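Local coordinates for protein alpha-L-arabinofuranosidase B (Aspergillus kawachii, PDB 6SXT) that hydrolyses terminal non-reducing alpha-L-arabinofuranosyl residues from arabinan, arabinogalactan and arabinoxylan, helping to degrade plant hemicellulose, at residues A[276-279]-A[280-284]; A[168-171]-A[172-176]; A[112-116]-A[117-121]; A[22-26]-A[27-31]. All blocks are in the same frame, centred on the assembly; numbering follows the deposited sequence.

Overall arrangement
All four contacts are local turns in the catalytic domain, and they fall into two pairs. Contacts 1 and 2 belong to the active site, where the inhibitor-derived cyclopentyl ammonium group is bound. Their centres are about 11 Å apart and they touch: G280 CA lies 3.2 Å from E168 OE1, and D281 CB lies 3.8 Å from D173 N. Contacts 3 and 4 lie far from the active site, with centres about 15 Å apart. Here L114 CD2 packs on R23 CD at 3.8 Å. Contacts 1 and 3 sit on opposite sides of the chain's centre, about 27 Å apart between centres. Contacts 2 and 3 are about 36 Å apart, also between centres.

Contact 1 (A[276-279]-A[280-284]). With LXE ([(1~{S},2~{S},3~{S},4~{S})-2-(hydroxymethyl)-3,4-bis(oxidanyl)cyclopentyl]azanium), chain G.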
ATOM      1  N   LEU A 276      -2.297 -11.201   0.742  1.00 15.20           N
ATOM      2  CA  LEU A 276      -1.455 -10.000   0.586  1.00 14.82           C
ATOM      3  C   LEU A 276      -2.102  -8.853   1.360  1.00 14.69           C
ATOM      4  O   LEU A 276      -3.248  -8.476   1.037  1.00 15.05           O
ATOM      5  CB  LEU A 276      -1.297  -9.642  -0.883  1.00 14.16           C
ATOM      6  CG  LEU A 276      -0.583  -8.308  -1.097  1.00 15.50           C
ATOM      7  CD1 LEU A 276       0.806  -8.287  -0.525  1.00 15.67           C
ATOM      8  CD2 LEU A 276      -0.545  -7.976  -2.569  1.00 17.14           C
ATOM      9  N   GLY A 277      -1.402  -8.351   2.375  1.00 15.10           N
ATOM     10  CA  GLY A 277      -1.783  -7.101   3.062  1.00 15.58           C
ATOM     11  C   GLY A 277      -2.560  -7.311   4.349  1.00 16.88           C
ATOM     12  O   GLY A 277      -2.855  -6.330   4.997  1.00 16.96           O
ATOM     13  N   ILE A 278      -2.894  -8.559   4.655  1.00 17.10           N
ATOM     14  CA  ILE A 278      -3.850  -8.957   5.726  1.00 17.38           C
ATOM     15  C   ILE A 278      -3.321 -10.185   6.431  1.00 17.80           C
ATOM     16  O   ILE A 278      -2.420 -10.884   5.917  1.00 17.72           O
ATOM     17  CB  ILE A 278      -5.227  -9.239   5.104  1.00 18.13           C
ATOM     18  CG1 ILE A 278      -5.110 -10.248   3.955  1.00 18.27           C
ATOM     19  CG2 ILE A 278      -5.896  -7.956   4.694  1.00 17.51           C
ATOM     20  CD1 ILE A 278      -6.411 -10.886   3.583  1.00 18.06           C
ATOM     21  N   GLY A 279      -3.868 -10.473   7.617  1.00 17.37           N
ATOM     22  CA  GLY A 279      -3.595 -11.761   8.254  1.00 18.80           C
ATOM     23  C   GLY A 279      -4.466 -12.872   7.737  1.00 17.58           C
ATOM     24  O   GLY A 279      -5.401 -12.627   6.899  1.00 18.74           O
ATOM     25  N   GLY A 280      -4.132 -14.104   8.097  1.00 17.76           N
ATOM     26  CA  GLY A 280      -4.837 -15.263   7.540  1.00 19.22           C
ATOM     27  C   GLY A 280      -6.290 -15.318   7.995  1.00 18.62           C
ATOM     28  O   GLY A 280      -7.108 -15.848   7.232  1.00 19.37           O
ATOM     29  N   ASP A 281      -6.607 -14.704   9.126  1.00 19.88           N
ATOM     30  CA  ASP A 281      -8.012 -14.610   9.618  1.00 21.47           C
ATOM     31  C   ASP A 281      -8.703 -13.352   9.112  1.00 19.88           C
ATOM     32  O   ASP A 281      -9.781 -12.920   9.592  1.00 20.33           O
ATOM     33  CB  ASP A 281      -8.033 -14.673  11.147  1.00 20.79           C
ATOM     34  CG  ASP A 281      -7.207 -13.604  11.811  1.00 24.70           C
ATOM     35  OD1 ASP A 281      -6.661 -12.707  11.096  1.00 21.80           O
ATOM     36  OD2 ASP A 281      -7.059 -13.684  13.051  1.00 26.38           O
ATOM     37  N   ASN A 282      -8.122 -12.688   8.098  1.00 17.82           N
ATOM     38  CA  ASN A 282      -8.582 -11.398   7.558  1.00 18.63           C
ATOM     39  C   ASN A 282      -8.357 -10.243   8.537  1.00 18.19           C
ATOM     40  O   ASN A 282      -8.989  -9.226   8.364  1.00 19.99           O
ATOM     41  CB  ASN A 282     -10.020 -11.418   6.987  1.00 19.53           C
ATOM     42  CG  ASN A 282     -10.270 -10.216   6.108  1.00 21.78           C
ATOM     43  OD1 ASN A 282     -11.307  -9.482   6.231  1.00 21.88           O
ATOM     44  ND2 ASN A 282      -9.295  -9.983   5.233  1.00 16.39           N
ATOM     45  N   SER A 283      -7.461 -10.361   9.500  1.00 19.65           N
ATOM     46  CA  SER A 283      -7.024  -9.191  10.275  1.00 20.04           C
ATOM     47  C   SER A 283      -6.640  -8.121   9.257  1.00 20.77           C
ATOM     48  O   SER A 283      -5.772  -8.424   8.422  1.00 20.43           O
ATOM     49  CB  SER A 283      -5.882  -9.482  11.197  1.00 22.68           C
ATOM     50  OG  SER A 283      -6.258 -10.381  12.265  1.00 24.16           O
ATOM     51  N   ASN A 284      -7.232  -6.949   9.315  1.00 19.17           N
ATOM     52  CA  ASN A 284      -7.096  -5.940   8.231  1.00 18.01           C
ATOM     53  C   ASN A 284      -6.750  -4.552   8.765  1.00 18.03           C
ATOM     54  O   ASN A 284      -7.241  -3.583   8.210  1.00 20.27           O
ATOM     55  CB  ASN A 284      -8.276  -5.992   7.272  1.00 19.17           C
ATOM     56  CG  ASN A 284      -9.673  -5.669   7.811  1.00 22.25           C
ATOM     57  OD1 ASN A 284     -10.174  -4.523   7.669  1.00 26.13           O
ATOM     58  ND2 ASN A 284     -10.338  -6.679   8.316  1.00 22.83           N
TER
HETATM   59  C1' LXE G 507      -3.960 -15.395  13.153  1.00 20.18           C
HETATM   60  C2' LXE G 507      -3.881 -14.563  11.872  1.00 24.70           C
HETATM   61  O2' LXE G 507      -4.215 -15.306  10.756  1.00 26.03           O
HETATM   62  C3' LXE G 507      -2.474 -14.150  11.906  1.00 22.96           C
HETATM   63  O3' LXE G 507      -2.246 -13.128  10.848  1.00 24.15           O
HETATM   64  C4' LXE G 507      -2.388 -13.525  13.282  1.00 23.56           C
HETATM   65  C5' LXE G 507      -0.974 -13.495  13.832  1.00 21.17           C
HETATM   66  O5' LXE G 507      -0.315 -14.742  13.826  1.00 22.55           O
HETATM   67  C6' LXE G 507      -3.361 -14.426  14.142  1.00 24.41           C
HETATM   68  N1' LXE G 507      -4.376 -13.492  14.710  1.00 29.34           N
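G279 N gives a hydrogen bond to S283 O at 2.9 Å, and N282 N bonds to G279 O at 3.0 Å. The second bond closes a type I turn over G279-N282.

Two side-chain bonds meet on D281 OD1, from the same face of the carboxylate: S283 N at 2.9 Å and S283 OG at 2.6 Å. The first makes an Asx turn. The two bonds fix the rotation of the carboxylate. With chi1 at 57°, it swings to where OD1 reaches S283 and OD2 the ligand. N284 ND2 makes a straight bond to N282 O.

Packing is light. I278 CG2 meets N284 CB at 4.0 Å, and I278 CA rests on S283 O.

The ammonium LXE N1' donates to D281 OD2 at 3.2 Å. D281 N makes a weak bond to LXE O2' at 3.0 Å, and G280 N a weak one to LXE O3'. G279 CA comes within 3.2 Å of LXE O3', so the glycine lets the ligand sit close to the backbone. D203, E205 and N207 also bond the ligand. This is the acid/base loop of a retaining GH54 active site, with D281 as proton donor.

Contact 2 (A[168-171]-A[172-176]); sequences ETSS and TDTGA. With EDO (1,2-ethanediol), chain N.
This loop forms part of the wall of the catalytic pocket. E168 and T172 meet here beside the nucleophile E205, and D173 touches the bound cyclopentyl ammonium group. Residues 168-171 make a type I beta turn, closed by a weak backbone bond from S171 N to E168 O. The chain then doubles back, so that residues 172-174 pass along the E168 side chain.

E168 is bent at chi2 (100°). Its CG lies against two oxygens, T172 O at 3.2 Å and T174 OG1 at 3.2 Å. The E168 and T174 side chains run past each other in opposite directions. T174 OG1 also has a hydrogen bond to E271.

On the outer side, S170 OG and T172 OG1 share a hydrogen bond of 2.8 Å. The rotations of S170 (chi1 62°) and T172 (chi1 72°) bring the two hydroxyls together. T174 CG2 lies alongside S170 OG at 3.8 Å.

D173 turns its side chain away from the 168-171 turn. Its OD1 accepts from G175 N at 2.9 Å, which makes an Asx turn. Its OD2 bonds to N206 ND2, a residue that binds substrate. D173 thus touches the ligand and also holds N206, probably helping to position it.

E168 OE2 and D173 OD1 are 4.6 Å apart. Two acidic groups this close would probably disfavour each other's ionisation. The bonds from G175 N to D173 OD1 and from N206 to D173 OD2 probably ease this on the D173 side.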
ATOM      1  N   GLU A 168      -4.615 -19.699   5.395  1.00 19.05           N
ATOM      2  CA  GLU A 168      -5.741 -20.629   5.555  1.00 19.95           C
ATOM      3  C   GLU A 168      -6.747 -20.446   4.429  1.00 19.71           C
ATOM      4  O   GLU A 168      -7.072 -19.308   4.056  1.00 22.22           O
ATOM      5  CB  GLU A 168      -6.433 -20.342   6.865  1.00 20.16           C
ATOM      6  CG  GLU A 168      -5.579 -20.642   8.065  1.00 20.80           C
ATOM      7  CD  GLU A 168      -4.916 -19.431   8.678  1.00 26.72           C
ATOM      8  OE1 GLU A 168      -4.718 -18.443   7.934  1.00 22.69           O
ATOM      9  OE2 GLU A 168      -4.657 -19.474   9.920  1.00 27.64           O
ATOM     10  N   THR A 169      -7.305 -21.539   3.909  1.00 19.50           N
ATOM     11  CA  THR A 169      -8.282 -21.445   2.816  1.00 19.78           C
ATOM     12  C   THR A 169      -9.634 -20.947   3.297  1.00 21.29           C
ATOM     13  O   THR A 169     -10.413 -20.526   2.454  1.00 21.23           O
ATOM     14  CB  THR A 169      -8.441 -22.774   2.088  1.00 23.08           C
ATOM     15  OG1 THR A 169      -8.782 -23.770   3.059  1.00 23.70           O
ATOM     16  CG2 THR A 169      -7.185 -23.193   1.382  1.00 24.17           C
ATOM     17  N   SER A 170      -9.922 -21.008   4.591  1.00 21.11           N
ATOM     18  CA  SER A 170     -11.211 -20.550   5.150  1.00 21.61           C
ATOM     19  C   SER A 170     -11.246 -19.059   5.474  1.00 21.88           C
ATOM     20  O   SER A 170     -12.290 -18.573   5.946  1.00 22.02           O
ATOM     21  CB  SER A 170     -11.533 -21.364   6.376  1.00 21.68           C
ATOM     22  OG  SER A 170     -10.542 -21.179   7.368  1.00 23.58           O
ATOM     23  N   SER A 171     -10.096 -18.347   5.448  1.00 21.08           N
ATOM     24  CA  SER A 171      -9.992 -16.964   5.918  1.00 20.82           C
ATOM     25  C   SER A 171     -10.221 -16.890   7.429  1.00 20.60           C
ATOM     26  O   SER A 171     -10.565 -15.816   7.938  1.00 20.49           O
ATOM     27  CB  SER A 171     -10.887 -16.025   5.173  1.00 22.52           C
ATOM     28  OG  SER A 171     -10.791 -16.222   3.758  1.00 22.69           O
ATOM     29  N   THR A 172     -10.008 -17.999   8.143  1.00 21.69           N
ATOM     30  CA  THR A 172     -10.142 -18.006   9.616  1.00 21.72           C
ATOM     31  C   THR A 172      -8.906 -18.611  10.268  1.00 20.53           C
ATOM     32  O   THR A 172      -8.088 -19.262   9.593  1.00 21.74           O
ATOM     33  CB  THR A 172     -11.397 -18.808  10.071  1.00 21.87           C
ATOM     34  OG1 THR A 172     -11.161 -20.197   9.864  1.00 24.01           O
ATOM     35  CG2 THR A 172     -12.642 -18.349   9.341  1.00 23.84           C
ATOM     36  N   ASP A 173      -8.757 -18.335  11.566  1.00 21.90           N
ATOM     37  CA  ASP A 173      -7.640 -18.870  12.382  1.00 21.77           C
ATOM     38  C   ASP A 173      -7.909 -20.342  12.679  1.00 23.25           C
ATOM     39  O   ASP A 173      -8.744 -20.612  13.558  1.00 24.73           O
ATOM     40  CB  ASP A 173      -7.480 -18.030  13.636  1.00 23.63           C
ATOM     41  CG  ASP A 173      -6.315 -18.424  14.517  1.00 27.08           C
ATOM     42  OD1 ASP A 173      -5.771 -19.540  14.336  1.00 28.01           O
ATOM     43  OD2 ASP A 173      -6.028 -17.626  15.442  1.00 30.01           O
ATOM     44  N   THR A 174      -7.222 -21.234  12.009  1.00 21.84           N
ATOM     45  CA  THR A 174      -7.289 -22.694  12.208  1.00 21.99           C
ATOM     46  C   THR A 174      -6.120 -23.199  13.041  1.00 23.95           C
ATOM     47  O   THR A 174      -5.954 -24.427  13.118  1.00 27.09           O
ATOM     48  CB  THR A 174      -7.434 -23.383  10.859  1.00 25.37           C
ATOM     49  OG1 THR A 174      -6.302 -22.997  10.061  1.00 24.35           O
ATOM     50  CG2 THR A 174      -8.724 -22.982  10.186  1.00 26.38           C
ATOM     51  N   GLY A 175      -5.318 -22.302  13.599  1.00 23.62           N
ATOM     52  CA  GLY A 175      -4.323 -22.668  14.604  1.00 23.83           C
ATOM     53  C   GLY A 175      -2.882 -22.425  14.246  1.00 25.63           C
ATOM     54  O   GLY A 175      -2.539 -22.232  13.050  1.00 23.06           O
ATOM     55  N   ALA A 176      -2.033 -22.586  15.243  1.00 24.31           N
ATOM     56  CA  ALA A 176      -0.566 -22.520  15.081  1.00 23.84           C
ATOM     57  C   ALA A 176      -0.145 -23.419  13.930  1.00 25.53           C
ATOM     58  O   ALA A 176      -0.551 -24.618  13.844  1.00 24.37           O
ATOM     59  CB  ALA A 176       0.118 -22.924  16.376  1.00 23.86           C
TER
HETATM   60  C1  EDO N 514      -6.559 -27.749   3.741  1.00 51.55           C
HETATM   61  O1  EDO N 514      -7.451 -26.691   3.948  1.00 47.45           O
HETATM   62  C2  EDO N 514      -5.668 -27.534   2.566  1.00 52.07           C
HETATM   63  O2  EDO N 514      -4.763 -28.633   2.367  1.00 60.16           O

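Contact 3 (A[112-116]-A[117-121]); sequences VTLNG and QKAYG
Four backbone hydrogen bonds join V112 and L114 to A119 and Q117. L114 N donates to Q117 O at 2.8 Å, and Q117 N returns a bond to L114 O at 3.0 Å. The pair V112-A119 is tied in the same way, with V112 N to A119 O at 2.9 Å and A119 N to V112 O at 2.9 Å. All four are close to straight at hydrogen. T113 and K118 form the non-hydrogen-bonded pair between them.

Two CA-H...O contacts add to these bonds. T113 CA-H points to Q117 O at 3.1 Å, and K118 CA-H points to V112 O. The K118 chain is fully extended beyond CG, and its NZ makes a weak bond to Y120 OH. That hydroxyl also has a hydrogen bond to D62.

The turn L114-Q117 is type I'. N115 and G116 occupy its corners, both with positive phi (47° and 87°). This is the tight two-residue turn of a classic beta hairpin.

Packing lies on the face that carries V112, L114, Q117 and A119. A119 CB is met by V112 CG2 at 4.1 Å and by L114 CD1 at 4.3 Å. L114 also packs on I55 and Y317. T113 and K118 are on the other face. Strand 317-319 pairs with strand 111-114, and strand 288-296 pairs with strand 117-124, so the hairpin is built into the large antiparallel sheet.

The hold between the strands is thus mainly backbone to backbone, and a few apolar contacts round A119 add to it on one face.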
ATOM      1  N   VAL A 112       6.854   4.462  -8.715  1.00 14.56           N
ATOM      2  CA  VAL A 112       8.299   4.184  -8.709  1.00 14.22           C
ATOM      3  C   VAL A 112       8.825   4.401 -10.127  1.00 14.40           C
ATOM      4  O   VAL A 112       8.013   4.509 -11.064  1.00 14.90           O
ATOM      5  CB  VAL A 112       8.625   2.767  -8.223  1.00 15.32           C
ATOM      6  CG1 VAL A 112       8.273   2.622  -6.749  1.00 16.51           C
ATOM      7  CG2 VAL A 112       7.947   1.735  -9.116  1.00 16.72           C
ATOM      8  N   THR A 113      10.138   4.345 -10.265  1.00 14.66           N
ATOM      9  CA  THR A 113      10.748   4.044 -11.551  1.00 14.24           C
ATOM     10  C   THR A 113      11.558   2.781 -11.391  1.00 15.35           C
ATOM     11  O   THR A 113      12.138   2.541 -10.302  1.00 15.35           O
ATOM     12  CB  THR A 113      11.568   5.182 -12.170  1.00 16.42           C
ATOM     13  OG1 THR A 113      12.586   5.580 -11.238  1.00 17.16           O
ATOM     14  CG2 THR A 113      10.702   6.358 -12.567  1.00 16.97           C
ATOM     15  N   LEU A 114      11.598   1.986 -12.443  1.00 14.65           N
ATOM     16  CA  LEU A 114      12.502   0.814 -12.567  1.00 15.93           C
ATOM     17  C   LEU A 114      13.471   1.141 -13.701  1.00 16.45           C
ATOM     18  O   LEU A 114      12.987   1.318 -14.857  1.00 16.22           O
ATOM     19  CB  LEU A 114      11.709  -0.463 -12.850  1.00 16.41           C
ATOM     20  CG  LEU A 114      11.183  -1.214 -11.631  1.00 18.52           C
ATOM     21  CD1 LEU A 114      10.117  -0.408 -10.907  1.00 23.56           C
ATOM     22  CD2 LEU A 114      10.588  -2.541 -12.078  1.00 21.11           C
ATOM     23  N   ASN A 115      14.722   1.365 -13.346  1.00 17.52           N
ATOM     24  CA  ASN A 115      15.775   1.836 -14.300  1.00 20.67           C
ATOM     25  C   ASN A 115      15.247   3.007 -15.147  1.00 20.39           C
ATOM     26  O   ASN A 115      15.448   3.017 -16.405  1.00 20.27           O
ATOM     27  CB  ASN A 115      16.206   0.707 -15.191  1.00 23.61           C
ATOM     28  CG  ASN A 115      17.600   0.909 -15.804  1.00 27.15           C
ATOM     29  OD1 ASN A 115      18.336   1.847 -15.474  1.00 27.82           O
ATOM     30  ND2 ASN A 115      17.906   0.025 -16.724  1.00 33.26           N
ATOM     31  N   GLY A 116      14.589   3.940 -14.504  1.00 16.58           N
ATOM     32  CA  GLY A 116      14.105   5.197 -15.091  1.00 16.85           C
ATOM     33  C   GLY A 116      12.743   5.159 -15.745  1.00 15.98           C
ATOM     34  O   GLY A 116      12.292   6.250 -16.171  1.00 16.60           O
ATOM     35  N   GLN A 117      12.080   4.014 -15.827  1.00 15.21           N
ATOM     36  CA  GLN A 117      10.758   3.861 -16.442  1.00 15.86           C
ATOM     37  C   GLN A 117       9.723   3.809 -15.316  1.00 15.59           C
ATOM     38  O   GLN A 117       9.877   3.013 -14.376  1.00 16.30           O
ATOM     39  CB  GLN A 117      10.795   2.603 -17.319  1.00 20.80           C
ATOM     40  CG  GLN A 117       9.541   2.410 -18.122  1.00 24.57           C
ATOM     41  CD  GLN A 117       9.648   1.307 -19.177  1.00 19.99           C
ATOM     42  OE1 GLN A 117       8.598   0.747 -19.477  1.00 30.01           O
ATOM     43  NE2 GLN A 117      10.841   1.060 -19.718  1.00 21.01           N
ATOM     44  N   LYS A 118       8.676   4.614 -15.425  1.00 15.31           N
ATOM     45  CA  LYS A 118       7.632   4.672 -14.389  1.00 15.83           C
ATOM     46  C   LYS A 118       6.874   3.349 -14.303  1.00 15.53           C
ATOM     47  O   LYS A 118       6.632   2.649 -15.294  1.00 16.33           O
ATOM     48  CB  LYS A 118       6.660   5.833 -14.646  1.00 16.91           C
ATOM     49  CG  LYS A 118       5.918   6.254 -13.381  1.00 22.79           C
ATOM     50  CD  LYS A 118       5.078   7.495 -13.575  1.00 24.09           C
ATOM     51  CE  LYS A 118       4.370   7.845 -12.312  1.00 23.76           C
ATOM     52  NZ  LYS A 118       3.643   9.095 -12.501  1.00 27.77           N
ATOM     53  N   ALA A 119       6.530   2.983 -13.072  1.00 14.23           N
ATOM     54  CA  ALA A 119       5.618   1.877 -12.799  1.00 14.62           C
ATOM     55  C   ALA A 119       4.931   2.151 -11.480  1.00 13.78           C
ATOM     56  O   ALA A 119       5.302   3.106 -10.762  1.00 15.26           O
ATOM     57  CB  ALA A 119       6.360   0.559 -12.741  1.00 15.89           C
ATOM     58  N   TYR A 120       3.948   1.320 -11.176  1.00 14.13           N
ATOM     59  CA  TYR A 120       3.072   1.516  -9.997  1.00 13.87           C
ATOM     60  C   TYR A 120       3.044   0.268  -9.143  1.00 15.28           C
ATOM     61  O   TYR A 120       2.769  -0.821  -9.680  1.00 14.91           O
ATOM     62  CB  TYR A 120       1.673   1.850 -10.497  1.00 14.69           C
ATOM     63  CG  TYR A 120       1.583   3.199 -11.152  1.00 14.36           C
ATOM     64  CD1 TYR A 120       1.654   4.366 -10.391  1.00 15.38           C
ATOM     65  CD2 TYR A 120       1.480   3.327 -12.540  1.00 14.89           C
ATOM     66  CE1 TYR A 120       1.535   5.619 -10.978  1.00 16.78           C
ATOM     67  CE2 TYR A 120       1.343   4.575 -13.133  1.00 15.69           C
ATOM     68  CZ  TYR A 120       1.381   5.728 -12.353  1.00 17.00           C
ATOM     69  OH  TYR A 120       1.312   6.952 -12.960  1.00 18.13           O
ATOM     70  N   GLY A 121       3.312   0.435  -7.835  1.00 14.48           N
ATOM     71  CA  GLY A 121       3.135  -0.618  -6.847  1.00 13.90           C
ATOM     72  C   GLY A 121       1.756  -0.610  -6.234  1.00 14.57           C
ATOM     73  O   GLY A 121       0.899   0.165  -6.625  1.00 14.91           O
TER

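Contact 4 (A[22-26]-A[27-31])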
ATOM      1  N   THR A  22       4.687  -4.044 -11.136  1.00 13.90           N
ATOM      2  CA  THR A  22       5.790  -3.264 -11.719  1.00 13.40           C
ATOM      3  C   THR A  22       6.423  -3.942 -12.925  1.00 13.91           C
ATOM      4  O   THR A  22       6.861  -3.215 -13.825  1.00 14.66           O
ATOM      5  CB  THR A  22       6.815  -2.862 -10.675  1.00 15.73           C
ATOM      6  OG1 THR A  22       7.415  -4.065 -10.217  1.00 14.67           O
ATOM      7  CG2 THR A  22       6.178  -2.067  -9.546  1.00 15.15           C
ATOM      8  N   ARG A  23       6.597  -5.261 -12.898  1.00 13.76           N
ATOM      9  CA  ARG A  23       7.407  -5.926 -13.945  1.00 13.65           C
ATOM     10  C   ARG A  23       7.093  -7.394 -14.091  1.00 14.18           C
ATOM     11  O   ARG A  23       6.572  -8.060 -13.177  1.00 14.78           O
ATOM     12  CB  ARG A  23       8.892  -5.731 -13.669  1.00 14.93           C
ATOM     13  CG  ARG A  23       9.395  -6.397 -12.395  1.00 15.02           C
ATOM     14  CD  ARG A  23      10.909  -6.333 -12.371  1.00 16.17           C
ATOM     15  NE  ARG A  23      11.485  -6.971 -11.201  1.00 15.44           N
ATOM     16  CZ  ARG A  23      12.627  -7.662 -11.232  1.00 15.77           C
ATOM     17  NH1 ARG A  23      13.316  -7.823 -12.353  1.00 16.67           N
ATOM     18  NH2 ARG A  23      13.051  -8.212 -10.111  1.00 15.73           N
ATOM     19  N   ALA A  24       7.430  -7.911 -15.263  1.00 14.29           N
ATOM     20  CA  ALA A  24       7.486  -9.355 -15.476  1.00 15.19           C
ATOM     21  C   ALA A  24       8.554  -9.987 -14.597  1.00 14.61           C
ATOM     22  O   ALA A  24       9.658  -9.386 -14.431  1.00 15.44           O
ATOM     23  CB  ALA A  24       7.812  -9.606 -16.955  1.00 14.86           C
ATOM     24  N   LEU A  25       8.274 -11.180 -14.086  1.00 15.02           N
ATOM     25  CA  LEU A  25       9.229 -11.896 -13.218  1.00 14.23           C
ATOM     26  C   LEU A  25       9.833 -13.097 -13.928  1.00 16.18           C
ATOM     27  O   LEU A  25      10.622 -13.834 -13.313  1.00 16.04           O
ATOM     28  CB  LEU A  25       8.504 -12.269 -11.924  1.00 14.49           C
ATOM     29  CG  LEU A  25       8.034 -11.058 -11.127  1.00 14.78           C
ATOM     30  CD1 LEU A  25       7.206 -11.506  -9.946  1.00 16.40           C
ATOM     31  CD2 LEU A  25       9.182 -10.189 -10.683  1.00 15.93           C
ATOM     32  N   TYR A  26       9.404 -13.344 -15.156  1.00 16.14           N
ATOM     33  CA  TYR A  26      10.031 -14.329 -16.091  1.00 15.97           C
ATOM     34  C   TYR A  26      10.485 -13.559 -17.311  1.00 17.62           C
ATOM     35  O   TYR A  26       9.739 -12.729 -17.814  1.00 16.28           O
ATOM     36  CB  TYR A  26       9.017 -15.383 -16.535  1.00 16.72           C
ATOM     37  CG  TYR A  26       8.439 -16.287 -15.479  1.00 16.67           C
ATOM     38  CD1 TYR A  26       7.387 -15.887 -14.683  1.00 17.47           C
ATOM     39  CD2 TYR A  26       8.888 -17.591 -15.360  1.00 16.79           C
ATOM     40  CE1 TYR A  26       6.823 -16.727 -13.762  1.00 17.27           C
ATOM     41  CE2 TYR A  26       8.337 -18.447 -14.420  1.00 17.53           C
ATOM     42  CZ  TYR A  26       7.297 -18.017 -13.623  1.00 17.43           C
ATOM     43  OH  TYR A  26       6.724 -18.865 -12.717  1.00 20.00           O
ATOM     44  N   SER A  27      11.630 -13.930 -17.866  1.00 17.76           N
ATOM     45  CA  SER A  27      12.173 -13.253 -19.064  1.00 20.19           C
ATOM     46  C   SER A  27      11.227 -13.417 -20.256  1.00 20.75           C
ATOM     47  O   SER A  27      11.234 -12.524 -21.105  1.00 23.04           O
ATOM     48  CB  SER A  27      13.588 -13.729 -19.333  1.00 24.25           C
ATOM     49  OG  SER A  27      13.502 -15.062 -19.661  1.00 26.76           O
ATOM     50  N   SER A  28      10.396 -14.426 -20.325  1.00 19.76           N
ATOM     51  CA  SER A  28       9.557 -14.600 -21.527  1.00 22.49           C
ATOM     52  C   SER A  28       8.125 -14.148 -21.249  1.00 22.91           C
ATOM     53  O   SER A  28       7.243 -14.336 -22.132  1.00 22.89           O
ATOM     54  CB  SER A  28       9.598 -16.013 -21.953  1.00 26.10           C
ATOM     55  OG  SER A  28       9.081 -16.820 -20.922  1.00 31.85           O
ATOM     56  N   PHE A  29       7.816 -13.653 -20.045  1.00 19.01           N
ATOM     57  CA  PHE A  29       6.408 -13.319 -19.717  1.00 17.92           C
ATOM     58  C   PHE A  29       6.000 -12.030 -20.423  1.00 17.08           C
ATOM     59  O   PHE A  29       6.648 -10.969 -20.248  1.00 17.51           O
ATOM     60  CB  PHE A  29       6.171 -13.206 -18.210  1.00 18.39           C
ATOM     61  CG  PHE A  29       4.742 -12.927 -17.872  1.00 17.48           C
ATOM     62  CD1 PHE A  29       3.809 -13.965 -17.914  1.00 18.99           C
ATOM     63  CD2 PHE A  29       4.297 -11.653 -17.570  1.00 16.73           C
ATOM     64  CE1 PHE A  29       2.478 -13.721 -17.621  1.00 19.27           C
ATOM     65  CE2 PHE A  29       2.964 -11.433 -17.276  1.00 17.89           C
ATOM     66  CZ  PHE A  29       2.059 -12.472 -17.303  1.00 17.03           C
ATOM     67  N   SER A  30       4.887 -12.091 -21.162  1.00 17.16           N
ATOM     68  CA  SER A  30       4.358 -10.913 -21.869  1.00 17.47           C
ATOM     69  C   SER A  30       2.861 -10.753 -21.634  1.00 17.98           C
ATOM     70  O   SER A  30       2.297  -9.845 -22.269  1.00 19.43           O
ATOM     71  CB  SER A  30       4.678 -10.976 -23.364  1.00 21.43           C
ATOM     72  OG  SER A  30       4.048 -12.078 -23.874  1.00 24.04           O
ATOM     73  N   GLY A  31       2.264 -11.498 -20.729  1.00 17.38           N
ATOM     74  CA  GLY A  31       0.845 -11.406 -20.441  1.00 18.37           C
ATOM     75  C   GLY A  31       0.516 -10.298 -19.461  1.00 16.91           C
ATOM     76  O   GLY A  31       1.362  -9.494 -19.133  1.00 17.12           O
TER
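Y26 O accepts a hydrogen bond from F29 N at 3.1 Å. The bond closes a type I beta turn over Y26-F29, with S27 and S28 at the corners.

The closure brings the Y26 and F29 side chains together at their roots. Y26 CB meets F29 CB at 4.0 Å, and F29 CB also lies 3.6 Å from Y26 O. Beyond CB the two rings part. CG of F29 is anti to its backbone N (chi1 -178°), while CG of Y26 is anti to its carbonyl carbon (chi1 -63°). The Y26 side chain packs on C5 and D6 of helix 4-10 and on C15 and A18 of strand 15-20.

The turn belongs to the long connection between strand 15-20 and strand 34-38 of the catalytic domain. Backbone bonds tie A24 to G54, L25 to C5 and F29 to G53, and S27 N is held by the carboxylate of D6.

A24 is the second apolar partner of F29. Its CB approaches the ring edge, near the ring plane, with F29 CD2 at 4.1 Å. The same methyl touches F29 O at 3.7 Å. One face of the ring is covered by the chain just ahead, where G31 N sits 3.5 Å above the plane, over the centre of the F29 ring. At the other end of the loop, R23 points away from the turn and forms a salt bridge with E292.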